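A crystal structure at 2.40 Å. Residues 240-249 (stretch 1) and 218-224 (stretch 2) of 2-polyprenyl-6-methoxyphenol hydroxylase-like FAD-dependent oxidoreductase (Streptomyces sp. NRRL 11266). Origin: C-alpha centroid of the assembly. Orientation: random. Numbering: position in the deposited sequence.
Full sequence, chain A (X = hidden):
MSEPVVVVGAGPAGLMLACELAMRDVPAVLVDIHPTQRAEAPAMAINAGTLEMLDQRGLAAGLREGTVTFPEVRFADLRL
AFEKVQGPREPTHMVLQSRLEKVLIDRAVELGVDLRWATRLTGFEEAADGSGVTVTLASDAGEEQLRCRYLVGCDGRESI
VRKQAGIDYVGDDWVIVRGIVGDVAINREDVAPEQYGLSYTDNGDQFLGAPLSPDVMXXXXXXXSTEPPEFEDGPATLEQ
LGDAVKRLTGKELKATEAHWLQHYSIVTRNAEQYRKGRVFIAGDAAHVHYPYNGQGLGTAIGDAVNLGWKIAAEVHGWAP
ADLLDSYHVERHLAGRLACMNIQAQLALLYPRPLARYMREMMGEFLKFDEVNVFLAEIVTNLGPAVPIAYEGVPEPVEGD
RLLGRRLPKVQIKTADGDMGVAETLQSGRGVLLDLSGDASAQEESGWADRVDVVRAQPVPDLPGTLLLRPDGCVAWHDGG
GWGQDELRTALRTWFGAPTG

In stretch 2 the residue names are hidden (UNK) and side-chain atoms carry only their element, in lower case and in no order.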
ATOM      1  N   GLN A 240      36.675  -3.097 -12.310  1.00 90.42           N
ATOM      2  CA  GLN A 240      35.279  -3.518 -12.375  1.00 92.41           C
ATOM      3  C   GLN A 240      34.342  -2.407 -11.905  1.00 90.82           C
ATOM      4  O   GLN A 240      33.226  -2.262 -12.435  1.00 78.61           O
ATOM      5  CB  GLN A 240      35.080  -4.791 -11.545  1.00 94.99           C
ATOM      6  CG  GLN A 240      35.445  -6.076 -12.282  1.00 93.90           C
ATOM      7  CD  GLN A 240      35.737  -7.235 -11.352  1.00 89.72           C
ATOM      8  OE1 GLN A 240      35.707  -7.093 -10.133  1.00 88.35           O
ATOM      9  NE2 GLN A 240      36.047  -8.388 -11.929  1.00 89.48           N
ATOM     10  N   LEU A 241      34.799  -1.591 -10.943  1.00 88.88           N
ATOM     11  CA  LEU A 241      34.024  -0.440 -10.488  1.00 91.97           C
ATOM     12  C   LEU A 241      34.047   0.684 -11.511  1.00106.49           C
ATOM     13  O   LEU A 241      33.006   1.298 -11.782  1.00115.20           O
ATOM     14  CB  LEU A 241      34.551   0.071  -9.145  1.00 89.94           C
ATOM     15  CG  LEU A 241      34.082   1.480  -8.773  1.00 87.97           C
ATOM     16  CD1 LEU A 241      32.572   1.502  -8.571  1.00 84.03           C
ATOM     17  CD2 LEU A 241      34.727   1.920  -7.492  1.00 77.58           C
ATOM     18  N   GLY A 242      35.229   0.990 -12.058  1.00105.61           N
ATOM     19  CA  GLY A 242      35.298   1.973 -13.126  1.00 97.55           C
ATOM     20  C   GLY A 242      34.252   1.720 -14.189  1.00 95.23           C
ATOM     21  O   GLY A 242      33.530   2.630 -14.607  1.00 89.38           O
ATOM     22  N   ASP A 243      34.128   0.462 -14.612  1.00 96.93           N
ATOM     23  CA  ASP A 243      33.117   0.108 -15.599  1.00101.65           C
ATOM     24  C   ASP A 243      31.723   0.423 -15.086  1.00 94.28           C
ATOM     25  O   ASP A 243      30.926   1.072 -15.773  1.00 93.16           O
ATOM     26  CB  ASP A 243      33.235  -1.374 -15.959  1.00108.68           C
ATOM     27  CG  ASP A 243      34.445  -1.669 -16.816  1.00116.71           C
ATOM     28  OD1 ASP A 243      35.485  -0.992 -16.648  1.00111.29           O
ATOM     29  OD2 ASP A 243      34.344  -2.571 -17.674  1.00124.46           O
ATOM     30  N   ALA A 244      31.416  -0.025 -13.873  1.00 95.79           N
ATOM     31  CA  ALA A 244      30.067   0.140 -13.348  1.00102.49           C
ATOM     32  C   ALA A 244      29.711   1.612 -13.167  1.00103.86           C
ATOM     33  O   ALA A 244      28.568   2.018 -13.416  1.00104.78           O
ATOM     34  CB  ALA A 244      29.933  -0.615 -12.029  1.00108.25           C
ATOM     35  N   VAL A 245      30.674   2.428 -12.740  1.00101.06           N
ATOM     36  CA  VAL A 245      30.405   3.851 -12.532  1.00103.34           C
ATOM     37  C   VAL A 245      30.107   4.539 -13.854  1.00109.30           C
ATOM     38  O   VAL A 245      29.137   5.299 -13.970  1.00112.27           O
ATOM     39  CB  VAL A 245      31.579   4.515 -11.793  1.00105.92           C
ATOM     40  CG1 VAL A 245      31.605   6.012 -12.064  1.00107.66           C
ATOM     41  CG2 VAL A 245      31.448   4.264 -10.313  1.00102.32           C
ATOM     42  N   LYS A 246      30.929   4.276 -14.872  1.00109.51           N
ATOM     43  CA  LYS A 246      30.683   4.875 -16.177  1.00107.92           C
ATOM     44  C   LYS A 246      29.237   4.669 -16.621  1.00112.45           C
ATOM     45  O   LYS A 246      28.547   5.631 -16.971  1.00118.88           O
ATOM     46  CB  LYS A 246      31.659   4.326 -17.219  1.00108.29           C
ATOM     47  CG  LYS A 246      31.480   4.967 -18.597  1.00107.68           C
ATOM     48  CD  LYS A 246      32.802   5.209 -19.302  1.00112.25           C
ATOM     49  CE  LYS A 246      33.698   3.971 -19.266  1.00115.14           C
ATOM     50  NZ  LYS A 246      35.146   4.290 -19.421  1.00112.86           N
ATOM     51  N   ARG A 247      28.736   3.431 -16.578  1.00110.23           N
ATOM     52  CA  ARG A 247      27.377   3.236 -17.070  1.00112.56           C
ATOM     53  C   ARG A 247      26.343   3.911 -16.176  1.00108.92           C
ATOM     54  O   ARG A 247      25.292   4.333 -16.673  1.00108.22           O
ATOM     55  CB  ARG A 247      27.037   1.751 -17.246  1.00120.21           C
ATOM     56  CG  ARG A 247      27.847   0.748 -16.450  1.00124.31           C
ATOM     57  CD  ARG A 247      27.283  -0.664 -16.662  1.00122.58           C
ATOM     58  NE  ARG A 247      28.198  -1.712 -16.209  1.00121.68           N
ATOM     59  CZ  ARG A 247      28.084  -2.351 -15.048  1.00116.59           C
ATOM     60  NH1 ARG A 247      28.965  -3.292 -14.713  1.00118.12           N
ATOM     61  NH2 ARG A 247      27.089  -2.048 -14.224  1.00104.79           N
ATOM     62  N   LEU A 248      26.617   4.051 -14.876  1.00105.19           N
ATOM     63  CA  LEU A 248      25.618   4.668 -14.005  1.00100.39           C
ATOM     64  C   LEU A 248      25.698   6.190 -14.057  1.00106.53           C
ATOM     65  O   LEU A 248      24.735   6.858 -14.454  1.00114.35           O
ATOM     66  CB  LEU A 248      25.760   4.161 -12.567  1.00 90.56           C
ATOM     67  CG  LEU A 248      25.607   2.648 -12.365  1.00 85.06           C
ATOM     68  CD1 LEU A 248      25.552   2.273 -10.902  1.00 79.86           C
ATOM     69  CD2 LEU A 248      24.380   2.124 -13.097  1.00 85.72           C
ATOM     70  N   THR A 249      26.846   6.762 -13.673  1.00103.25           N
ATOM     71  CA  THR A 249      26.953   8.218 -13.655  1.00102.53           C
ATOM     72  C   THR A 249      27.064   8.802 -15.064  1.00107.29           C
ATOM     73  O   THR A 249      26.618   9.929 -15.298  1.00113.63           O
ATOM     74  CB  THR A 249      28.147   8.657 -12.803  1.00105.70           C
ATOM     75  OG1 THR A 249      28.172  10.087 -12.708  1.00110.54           O
ATOM     76  CG2 THR A 249      29.437   8.222 -13.443  1.00107.80           C
ATOM     77  N   UNK A 218      33.659   6.652  -0.144  1.00 92.69           N
ATOM     78  CA  UNK A 218      32.867   5.430  -0.127  1.00 85.94           C
ATOM     79  C   UNK A 218      31.927   5.438  -1.320  1.00 87.16           C
ATOM     80  O   UNK A 218      31.374   6.483  -1.682  1.00 84.15           O
ATOM     81  c   UNK A 218      32.280   3.241   4.582  1.00 60.81           C
ATOM     82  n   UNK A 218      32.092   3.320   3.272  1.00 56.06           N
ATOM     83  c   UNK A 218      31.138   4.101   1.206  1.00 63.13           C
ATOM     84  n   UNK A 218      31.305   3.561   5.440  1.00 59.88           N
ATOM     85  c   UNK A 218      32.077   5.288   1.172  1.00 75.50           C
ATOM     86  n   UNK A 218      33.459   2.815   5.028  1.00 53.94           N
ATOM     87  c   UNK A 218      30.865   3.742   2.633  1.00 63.14           C
ATOM     88  N   UNK A 219      31.781   4.275  -1.954  1.00 94.79           N
ATOM     89  CA  UNK A 219      31.066   4.161  -3.220  1.00 96.90           C
ATOM     90  C   UNK A 219      30.089   2.998  -3.134  1.00 93.08           C
ATOM     91  O   UNK A 219      30.420   1.934  -2.600  1.00 93.24           O
ATOM     92  c   UNK A 219      33.006   5.128  -4.419  1.00113.91           C
ATOM     93  c   UNK A 219      32.036   3.977  -4.399  1.00105.38           C
ATOM     94  c   UNK A 219      32.806   2.669  -4.271  1.00108.67           C
ATOM     95  N   UNK A 220      28.874   3.210  -3.633  1.00 87.50           N
ATOM     96  CA  UNK A 220      27.838   2.190  -3.583  1.00 77.77           C
ATOM     97  C   UNK A 220      27.071   2.187  -4.893  1.00 72.96           C
ATOM     98  O   UNK A 220      26.666   3.244  -5.382  1.00 72.55           O
ATOM     99  c   UNK A 220      25.994   0.194  -1.689  1.00 67.38           C
ATOM    100  c   UNK A 220      23.766  -0.486  -2.198  1.00 68.11           C
ATOM    101  c   UNK A 220      24.989  -0.755  -1.620  1.00 58.18           C
ATOM    102  c   UNK A 220      26.877   2.422  -2.415  1.00 75.53           C
ATOM    103  c   UNK A 220      23.546   0.728  -2.841  1.00 68.87           C
ATOM    104  c   UNK A 220      24.553   1.660  -2.909  1.00 68.09           C
ATOM    105  c   UNK A 220      25.787   1.410  -2.331  1.00 69.98           C
ATOM    106  N   UNK A 221      26.868   1.001  -5.449  1.00 71.27           N
ATOM    107  CA  UNK A 221      26.070   0.841  -6.654  1.00 75.36           C
ATOM    108  C   UNK A 221      25.022  -0.239  -6.430  1.00 68.29           C
ATOM    109  O   UNK A 221      25.265  -1.232  -5.740  1.00 79.61           O
ATOM    110  o   UNK A 221      27.525  -0.816  -7.620  1.00 63.85           O
ATOM    111  c   UNK A 221      26.943   0.457  -7.856  1.00 71.27           C
ATOM    112  N   UNK A 222      23.868  -0.058  -7.056  1.00 66.59           N
ATOM    113  CA  UNK A 222      22.747  -0.984  -6.912  1.00 69.17           C
ATOM    114  C   UNK A 222      22.029  -1.078  -8.248  1.00 76.18           C
ATOM    115  O   UNK A 222      21.481  -0.083  -8.735  1.00 76.67           O
ATOM    116  c   UNK A 222      21.783  -0.522  -5.824  1.00 56.43           C
ATOM    117  N   UNK A 223      22.027  -2.265  -8.840  1.00 74.50           N
ATOM    118  CA  UNK A 223      21.569  -2.437 -10.206  1.00 68.22           C
ATOM    119  C   UNK A 223      20.499  -3.516 -10.255  1.00 72.79           C
ATOM    120  O   UNK A 223      20.609  -4.542  -9.580  1.00 74.80           O
ATOM    121  c   UNK A 223      23.562  -1.547 -11.514  1.00 70.19           C
ATOM    122  c   UNK A 223      24.719  -1.840 -12.475  1.00 86.45           C
ATOM    123  o   UNK A 223      25.830  -2.193 -12.005  1.00 93.57           O
ATOM    124  o   UNK A 223      24.520  -1.721 -13.709  1.00 89.12           O
ATOM    125  c   UNK A 223      22.752  -2.778 -11.136  1.00 61.17           C
ATOM    126  N   UNK A 224      19.455  -3.269 -11.041  1.00 65.92           N
ATOM    127  CA  UNK A 224      18.343  -4.194 -11.149  1.00 70.26           C
ATOM    128  C   UNK A 224      18.457  -4.913 -12.483  1.00 66.39           C
ATOM    129  O   UNK A 224      18.542  -4.268 -13.536  1.00 69.14           O
ATOM    130  c   UNK A 224      16.991  -3.474 -11.027  1.00 70.87           C
ATOM    131  c   UNK A 224      16.799  -1.020  -8.134  1.00 74.71           C
ATOM    132  c   UNK A 224      15.872  -3.093  -7.417  1.00 76.34           C
ATOM    133  c   UNK A 224      16.215  -1.783  -7.155  1.00 73.41           C
ATOM    134  c   UNK A 224      17.053  -1.568  -9.382  1.00 75.71           C
ATOM    135  c   UNK A 224      16.137  -3.643  -8.665  1.00 78.61           C
ATOM    136  c   UNK A 224      16.728  -2.885  -9.663  1.00 73.31           C
TER

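Position 218 carries seven side-chain atoms, four carbons and three nitrogens. Three carbons run in a chain to a nitrogen, which is bonded to a carbon that carries two more nitrogens. That is a guanidinium group, so the residue is Arg218. It is buried but does not reach the helix of stretch 1. Its NE and NH2 are hydrogen-bonded elsewhere in the structure.

Position 219 has three side-chain carbons. The first carries the other two, a branch directly at CB. One of the two outer carbons lies 3.8 Å from CD2 of Leu241. There is no oxygen or nitrogen, which rules out threonine and leaves valine. Val219 points toward the helix with chi1 in the m well. The carbon near Leu241 is its CG2, and the contact is apolar, between two buried side chains.

Position 220 has seven side-chain carbons. One links the backbone to a ring of six. No oxygen is attached to the ring, so the residue is phenylalanine and not tyrosine. Phe220 points away from the helix, as expected from the alternation of side chains along a strand. It makes no contact with stretch 1.

Position 221 has two side-chain atoms, a carbon and then an oxygen. The carbon, CB, is 3.8 Å from CD1 of Leu248. One carbon bearing one oxygen is the side chain of serine. Ser221 points toward the helix, and its chi1 is p. Its OG is hydrogen-bonded elsewhere in the structure. The closest CA pair between the stretches is here, with CA of Ser221 7.8 Å from CA of Ala244.

Position 222 has a single side-chain carbon, which identifies alanine. The CA-to-CB bond of Ala222 points away from the helix, and the methyl group stays out of contact with it.

Position 223 has five side-chain atoms. Three carbons form a chain, and the third carries two oxygens. Both oxygens are close to NH2 of Arg247. A carboxylate on a chain of this length is glutamate; aspartate would be one carbon shorter. OE1 and OE2 of Glu223 each lie 2.6 Å from NH2 of Arg247. OE1 and NH2 form a salt bridge that includes a weak hydrogen bond, with an N-H...acceptor angle of 128°. OE1 sits at the edge of the guanidinium, near its plane. OE2 also lies 3.9 Å from CD2 of Leu248.

Position 224 has seven side-chain carbons, again one carbon and a six-membered ring without oxygen. This is Phe224. It is buried but out of reach of the helix.

The contact is small, burying 277 Å² over both sides. The helix crosses the strand at 66°, with a closest axis approach of 9.9 Å. Val219, Ser221 and Glu223 supply the strand side, since alternate residues face the helix. Leu241, Ala244, Arg247 and Leu248 face them in turn, spaced so that they share one side of the helix. Leu241 packs on Val219, Leu248 packs against Ser221 and Glu223, and Arg247 pairs with Glu223.

Stretch 2, residues 218-224: RVFSAEF
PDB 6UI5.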